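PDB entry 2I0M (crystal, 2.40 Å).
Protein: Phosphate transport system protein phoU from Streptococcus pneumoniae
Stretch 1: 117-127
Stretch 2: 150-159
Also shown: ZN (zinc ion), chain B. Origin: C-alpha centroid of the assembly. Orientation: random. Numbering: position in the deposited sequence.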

# COMPACT_ATOMS: atom_id res chain seq x y z
N GLU A 117 19.46 -5.91 -16.50
CA GLU A 117 19.05 -7.31 -16.37
C GLU A 117 18.53 -7.70 -14.97
O GLU A 117 17.58 -8.48 -14.86
CB GLU A 117 20.16 -8.26 -16.83
CG GLU A 117 20.50 -8.17 -18.32
CD GLU A 117 19.28 -8.26 -19.23
OE1 GLU A 117 18.38 -9.12 -18.99
OE2 GLU A 117 19.22 -7.47 -20.20
N GLN A 118 19.14 -7.15 -13.93
CA GLN A 118 18.61 -7.27 -12.56
C GLN A 118 17.17 -6.73 -12.46
O GLN A 118 16.30 -7.35 -11.85
CB GLN A 118 19.49 -6.53 -11.56
CG GLN A 118 20.65 -7.34 -11.00
CD GLN A 118 20.95 -6.97 -9.54
OE1 GLN A 118 20.10 -7.13 -8.67
NE2 GLN A 118 22.15 -6.47 -9.28
N LEU A 119 16.94 -5.59 -13.09
CA LEU A 119 15.63 -4.97 -13.19
C LEU A 119 14.60 -5.85 -13.92
O LEU A 119 13.44 -5.92 -13.50
CB LEU A 119 15.77 -3.62 -13.89
CG LEU A 119 14.72 -2.60 -13.46
CD1 LEU A 119 15.33 -1.20 -13.37
CD2 LEU A 119 13.53 -2.64 -14.42
N HIS A 120 15.05 -6.48 -15.01
CA HIS A 120 14.27 -7.46 -15.76
C HIS A 120 13.89 -8.62 -14.85
O HIS A 120 12.79 -9.15 -14.93
CB HIS A 120 15.09 -8.01 -16.97
CG HIS A 120 15.26 -7.04 -18.10
ND1 HIS A 120 15.80 -7.40 -19.33
CD2 HIS A 120 14.94 -5.72 -18.21
CE1 HIS A 120 15.82 -6.35 -20.13
NE2 HIS A 120 15.31 -5.32 -19.48
N GLN A 121 14.81 -9.02 -13.97
CA GLN A 121 14.58 -10.13 -13.06
C GLN A 121 13.58 -9.78 -11.97
O GLN A 121 12.68 -10.56 -11.69
CB GLN A 121 15.89 -10.62 -12.44
CG GLN A 121 16.85 -11.25 -13.44
CD GLN A 121 16.24 -12.39 -14.22
OE1 GLN A 121 15.53 -13.23 -13.65
NE2 GLN A 121 16.51 -12.45 -15.52
N MET A 122 13.73 -8.59 -11.38
CA MET A 122 12.78 -8.08 -10.41
C MET A 122 11.41 -8.01 -11.06
O MET A 122 10.38 -8.34 -10.44
CB MET A 122 13.22 -6.69 -9.91
CG MET A 122 12.31 -6.03 -8.87
SD MET A 122 12.92 -4.44 -8.25
CE MET A 122 13.09 -3.53 -9.74
N GLY A 123 11.39 -7.59 -12.33
CA GLY A 123 10.15 -7.50 -13.10
C GLY A 123 9.50 -8.84 -13.36
O GLY A 123 8.29 -8.98 -13.16
N LYS A 124 10.29 -9.81 -13.80
CA LYS A 124 9.85 -11.18 -14.07
C LYS A 124 9.26 -11.86 -12.81
O LYS A 124 8.26 -12.58 -12.90
CB LYS A 124 11.01 -12.03 -14.67
CG LYS A 124 11.43 -11.68 -16.15
CD LYS A 124 12.80 -12.33 -16.64
CE LYS A 124 13.29 -11.73 -18.02
NZ LYS A 124 14.82 -11.78 -18.44
N LEU A 125 9.88 -11.64 -11.65
CA LEU A 125 9.39 -12.24 -10.40
C LEU A 125 8.09 -11.57 -9.93
O LEU A 125 7.18 -12.23 -9.43
CB LEU A 125 10.47 -12.23 -9.29
CG LEU A 125 10.12 -12.78 -7.88
CD1 LEU A 125 9.78 -14.28 -7.84
CD2 LEU A 125 11.22 -12.48 -6.89
N SER A 126 7.99 -10.26 -10.14
CA SER A 126 6.75 -9.52 -9.90
C SER A 126 5.59 -10.09 -10.73
O SER A 126 4.52 -10.40 -10.20
CB SER A 126 6.96 -8.03 -10.20
OG SER A 126 7.82 -7.44 -9.23
N LEU A 127 5.80 -10.21 -12.03
CA LEU A 127 4.79 -10.75 -12.93
C LEU A 127 4.35 -12.16 -12.53
O LEU A 127 3.16 -12.44 -12.49
CB LEU A 127 5.29 -10.77 -14.36
CG LEU A 127 5.44 -9.41 -15.07
CD1 LEU A 127 5.79 -9.67 -16.55
CD2 LEU A 127 4.16 -8.60 -14.97
N GLN A 150 5.76 -15.06 0.21
CA GLN A 150 7.16 -15.27 0.62
C GLN A 150 8.19 -14.81 -0.41
O GLN A 150 9.29 -14.39 -0.04
CB GLN A 150 7.39 -16.74 0.95
CG GLN A 150 6.81 -17.17 2.28
CD GLN A 150 6.95 -18.66 2.55
OE1 GLN A 150 6.87 -19.48 1.63
NE2 GLN A 150 7.16 -19.01 3.82
N LYS A 151 7.84 -14.91 -1.70
CA LYS A 151 8.72 -14.44 -2.78
C LYS A 151 8.98 -12.93 -2.77
O LYS A 151 9.88 -12.46 -3.46
CB LYS A 151 8.20 -14.88 -4.14
CG LYS A 151 8.25 -16.38 -4.34
CD LYS A 151 7.62 -16.78 -5.67
CE LYS A 151 7.73 -18.28 -5.89
NZ LYS A 151 7.66 -18.59 -7.34
N ASP A 152 8.20 -12.19 -1.99
CA ASP A 152 8.41 -10.75 -1.81
C ASP A 152 9.73 -10.42 -1.13
O ASP A 152 10.31 -9.37 -1.40
CB ASP A 152 7.24 -10.12 -1.05
CG ASP A 152 7.22 -8.60 -1.15
OD1 ASP A 152 7.25 -8.05 -2.26
OD2 ASP A 152 7.18 -7.96 -0.08
N GLU A 153 10.21 -11.30 -0.24
CA GLU A 153 11.57 -11.20 0.31
C GLU A 153 12.58 -10.95 -0.80
O GLU A 153 13.39 -10.03 -0.70
CB GLU A 153 11.96 -12.46 1.12
CG GLU A 153 13.07 -12.21 2.18
CD GLU A 153 13.67 -13.49 2.81
OE1 GLU A 153 13.11 -14.60 2.65
OE2 GLU A 153 14.72 -13.39 3.49
N GLN A 154 12.51 -11.74 -1.87
CA GLN A 154 13.42 -11.58 -3.01
C GLN A 154 13.29 -10.24 -3.74
O GLN A 154 14.30 -9.64 -4.14
CB GLN A 154 13.26 -12.74 -4.01
CG GLN A 154 13.94 -14.02 -3.58
CD GLN A 154 12.99 -14.99 -2.90
OE1 GLN A 154 12.98 -15.12 -1.67
NE2 GLN A 154 12.18 -15.70 -3.71
N ILE A 155 12.06 -9.77 -3.92
CA ILE A 155 11.81 -8.47 -4.54
C ILE A 155 12.39 -7.32 -3.71
O ILE A 155 12.96 -6.38 -4.28
CB ILE A 155 10.33 -8.30 -4.94
CG1 ILE A 155 10.16 -8.88 -6.36
CG2 ILE A 155 9.91 -6.84 -4.97
CD1 ILE A 155 8.84 -9.40 -6.63
N ASP A 156 12.26 -7.42 -2.39
CA ASP A 156 12.91 -6.50 -1.47
C ASP A 156 14.43 -6.48 -1.64
O ASP A 156 15.04 -5.42 -1.65
CB ASP A 156 12.53 -6.83 -0.02
CG ASP A 156 11.11 -6.38 0.33
OD1 ASP A 156 10.62 -6.75 1.43
OD2 ASP A 156 10.50 -5.64 -0.48
N GLN A 157 15.02 -7.67 -1.79
CA GLN A 157 16.46 -7.81 -2.04
C GLN A 157 16.86 -7.17 -3.37
O GLN A 157 17.86 -6.46 -3.44
CB GLN A 157 16.86 -9.28 -2.01
CG GLN A 157 16.80 -9.88 -0.62
CD GLN A 157 16.89 -11.41 -0.59
OE1 GLN A 157 16.60 -12.03 0.43
NE2 GLN A 157 17.29 -12.02 -1.71
N TYR A 158 16.08 -7.40 -4.41
CA TYR A 158 16.25 -6.67 -5.65
C TYR A 158 16.12 -5.17 -5.41
O TYR A 158 16.92 -4.40 -5.93
CB TYR A 158 15.23 -7.11 -6.72
CG TYR A 158 15.49 -8.45 -7.36
CD1 TYR A 158 16.71 -8.75 -7.96
CD2 TYR A 158 14.48 -9.41 -7.41
CE1 TYR A 158 16.93 -9.98 -8.57
CE2 TYR A 158 14.69 -10.65 -8.02
CZ TYR A 158 15.92 -10.93 -8.59
OH TYR A 158 16.12 -12.16 -9.19
N TYR A 159 15.13 -4.78 -4.63
CA TYR A 159 14.89 -3.36 -4.35
C TYR A 159 16.12 -2.66 -3.74
O TYR A 159 16.51 -1.60 -4.21
CB TYR A 159 13.64 -3.16 -3.48
CG TYR A 159 13.38 -1.71 -3.16
CD1 TYR A 159 12.99 -0.83 -4.16
CD2 TYR A 159 13.55 -1.23 -1.88
CE1 TYR A 159 12.78 0.51 -3.89
CE2 TYR A 159 13.32 0.13 -1.59
CZ TYR A 159 12.93 0.99 -2.61
OH TYR A 159 12.70 2.32 -2.36
ZN ZN B . 8.30 -5.52 -0.61

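The centre of this contact is a ring set into a helix. Tyr158 points toward the first stretch and sits as a knob among Gln118, Gln121, Met122 and Leu125, the four residues that a helical repeat of three and four places around one hole. One face of the ring lies over the backbone of the first helix, with Tyr158 CD2 3.7 Å from Met122 CA; Leu125 CD2 reaches the ring near its plane, 4.1 Å from Tyr158 CE2. The Met122 side chain, extended at chi1 and chi2 (both t), runs alongside and brings its CG to 3.8 Å from Tyr158 CB, so the root of the tyrosine is packed as well as its ring.

Leu125, itself one wall of the hole that holds Tyr158, is the most covered residue of the first stretch. It too points toward its partner, and its CD2 lies 3.5 Å from Gln154 CB and 3.8 Å from Ile155 CG1. Tyr158 and Leu125 are the two residues most covered by the opposing stretch, and together they account for much of the 468 Å² buried between the two.

Ile155 approaches differently. Its CA-to-CB bond points sideways, but the end of the side chain comes nearer, and its CD1 rests 3.4 Å from Ser126 OG. That hydroxyl has its hydrogen bond within its own helix, so the methyl contact does not leave it unpaired: Ser126 OG donates to Met122 O at 3.0 Å, an oxygen that also accepts from Ser126 N at 3.1 Å. The isoleucine tip fits closely against this already bonded serine. Met122 and Ile155 also mark the backbone register, their CA atoms 6.0 Å apart.

The frame behind these pairings is two helices running nearly antiparallel, at 157° between their N-to-C directions, with axes 9.8 Å apart at closest approach. Each is held by its own backbone hydrogen bonds, such as Leu125 N to Gln121 O at 3.0 Å and Tyr158 N to Gln154 O at 2.9 Å. No hydrogen bond crosses between the stretches, so packing carries the direct contact.

Toward the edge, Lys151 and Gln121 make their closest side-chain approach through carbon. Lys151 lays its aliphatic chain against leucine, Leu125 CD1 to Lys151 CD being 4.0 Å, while its amine continues past the contact. Gln121 sets out toward the second stretch and then its end leads away; its CB nevertheless lies 3.6 Å from Tyr158 OH. Gln118 does the reverse, starting sideways and bringing its amide oxygen OE1 to 3.8 Å from Tyr158 CD1, at the ring edge, without a hydrogen bond across.

Residues outside the contact have other work. Asp156, turned from the first helix, binds the zinc ion through OD2 at 2.2 Å, with further ligands from elsewhere in the structure. On the first helix, His120 ND1 gives a weak hydrogen bond to Glu117 OE1 at 3.1 Å, beyond reach of the partner. The rule to read here is one aromatic knob in a four-residue hole, with leucine, methionine and isoleucine packed about it, polar chains around the rim and no hydrogen bond between the stretches.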